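PDB 2XSU: catechol 1,2 dioxygenase from Acinetobacter radioresistens, which probably catalyses the ferric-iron-dependent intradiol cleavage of catechol by molecular oxygen to cis,cis-muconate, the first step of its breakdown in the beta-ketoadipate pathway. Local coordinates for residues G189-L194 against V226-S231. The protein carries 1 engineered substitution. Residues are numbered along the deposited sequence; the frame is centred on the assembly and turned at random.
Sequences GKYVAL and VHYFVS. With FE (Fe (III) ion), chain B.
Tyr191 and Tyr228 reach toward each other from two strands and meet through their hydroxyls, in a hydrogen bond of 2.8 Å from Tyr228 OH to Tyr191 OH. Tyr191 in turn is hydrogen-bonded through OH to the carbonyl oxygen of Phe289, so two phenols and a backbone carbonyl form a short polar chain among buried groups. Tyrosine suits both places: the two strands are not neighbours, their nearest CA atoms (Tyr191 and Val230) being 11.3 Å apart, and two long side chains let the hydroxyls meet. The Tyr228 ring also packs among apolar side chains such as Ile139, Val156 and Val158.

The two side chains cross at about a right angle, and Tyr191 CZ lies in the plane of the Tyr228 ring, at its edge, 3.9 Å from CE2 of Tyr228. In Tyr191 CG sits between the backbone N and carbonyl carbon (chi1 76°), directing the ring across the interior.

Tyr228 points into the interior of the dioxygenase beta-sandwich, whereas neighbouring His227 points away from strand 190-196 and binds the ferric iron through NE2 at 2.1 Å, with Tyr167, Tyr201, His225 and a water completing the site. Strand 190-196 pairs with strands 136-145 and 122-124, strand 221-231 with 155-159 and 238-244; the tyrosines thus bridge the sandwich.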
# COMPACT_ATOMS: atom_id res chain seq x y z
N GLY A 189 32.90 20.92 21.67
CA GLY A 189 31.53 20.77 21.13
C GLY A 189 31.50 20.82 19.62
O GLY A 189 30.43 20.98 19.03
N LYS A 190 32.67 20.67 18.99
CA LYS A 190 32.79 20.86 17.54
C LYS A 190 32.73 19.57 16.74
O LYS A 190 33.21 18.52 17.18
CB LYS A 190 34.10 21.58 17.20
CG LYS A 190 34.16 23.08 17.54
CD LYS A 190 33.43 23.98 16.49
CE LYS A 190 33.73 23.64 15.00
NZ LYS A 190 35.15 23.90 14.58
N TYR A 191 32.10 19.64 15.55
CA TYR A 191 32.26 18.65 14.51
C TYR A 191 32.74 19.31 13.21
O TYR A 191 32.43 20.47 12.92
CB TYR A 191 30.94 17.85 14.28
CG TYR A 191 29.90 18.65 13.50
CD1 TYR A 191 29.78 18.47 12.11
CD2 TYR A 191 29.09 19.58 14.13
CE1 TYR A 191 28.85 19.25 11.35
CE2 TYR A 191 28.14 20.35 13.40
CZ TYR A 191 28.04 20.16 12.02
OH TYR A 191 27.13 20.90 11.30
N VAL A 192 33.49 18.55 12.41
CA VAL A 192 33.91 18.99 11.08
C VAL A 192 33.74 17.81 10.14
O VAL A 192 34.23 16.70 10.39
CB VAL A 192 35.41 19.42 11.06
CG1 VAL A 192 35.85 19.84 9.66
CG2 VAL A 192 35.67 20.52 12.07
N ALA A 193 33.03 18.06 9.04
CA ALA A 193 32.93 17.12 7.96
C ALA A 193 33.59 17.66 6.70
O ALA A 193 33.24 18.74 6.21
CB ALA A 193 31.46 16.76 7.69
N LEU A 194 34.51 16.89 6.15
CA LEU A 194 35.08 17.16 4.82
C LEU A 194 34.37 16.27 3.80
O LEU A 194 34.37 15.03 3.89
CB LEU A 194 36.62 16.91 4.83
CG LEU A 194 37.33 16.98 3.46
CD1 LEU A 194 37.19 18.35 2.79
CD2 LEU A 194 38.83 16.59 3.63
N VAL A 226 21.65 18.45 3.28
CA VAL A 226 22.37 17.43 4.07
C VAL A 226 21.50 17.07 5.27
O VAL A 226 21.00 17.96 5.99
CB VAL A 226 23.76 17.99 4.54
CG1 VAL A 226 24.47 16.98 5.48
CG2 VAL A 226 24.65 18.32 3.32
N HIS A 227 21.30 15.77 5.49
CA HIS A 227 20.46 15.28 6.58
C HIS A 227 21.26 15.17 7.88
O HIS A 227 22.45 14.82 7.84
CB HIS A 227 20.01 13.85 6.22
CG HIS A 227 19.05 13.78 5.07
ND1 HIS A 227 17.70 13.95 5.25
CD2 HIS A 227 19.23 13.50 3.75
CE1 HIS A 227 17.08 13.80 4.08
NE2 HIS A 227 17.99 13.56 3.15
N TYR A 228 20.58 15.36 9.01
CA TYR A 228 21.16 15.21 10.35
C TYR A 228 20.25 14.45 11.31
O TYR A 228 19.06 14.75 11.39
CB TYR A 228 21.37 16.58 10.99
CG TYR A 228 22.53 17.39 10.52
CD1 TYR A 228 22.52 17.97 9.25
CD2 TYR A 228 23.64 17.63 11.36
CE1 TYR A 228 23.61 18.74 8.81
CE2 TYR A 228 24.72 18.42 10.94
CZ TYR A 228 24.68 18.97 9.65
OH TYR A 228 25.71 19.73 9.19
N PHE A 229 20.82 13.47 12.03
CA PHE A 229 20.32 13.13 13.38
C PHE A 229 21.34 13.67 14.39
O PHE A 229 22.54 13.44 14.21
CB PHE A 229 20.26 11.61 13.64
CG PHE A 229 19.17 10.86 12.92
CD1 PHE A 229 17.84 11.32 12.92
CD2 PHE A 229 19.45 9.64 12.29
CE1 PHE A 229 16.82 10.59 12.27
CE2 PHE A 229 18.45 8.92 11.66
CZ PHE A 229 17.13 9.39 11.63
N VAL A 230 20.88 14.35 15.44
CA VAL A 230 21.79 14.79 16.52
C VAL A 230 21.22 14.28 17.83
O VAL A 230 20.05 14.49 18.13
CB VAL A 230 22.02 16.32 16.54
CG1 VAL A 230 23.14 16.69 17.58
CG2 VAL A 230 22.43 16.84 15.12
N SER A 231 22.04 13.60 18.62
CA SER A 231 21.56 13.06 19.91
C SER A 231 22.66 13.18 20.95
O SER A 231 23.84 13.21 20.59
CB SER A 231 21.11 11.60 19.75
OG SER A 231 22.16 10.74 19.31
FE FE B . 17.73 13.49 1.08
O HOH W 1 16.19 12.00 1.22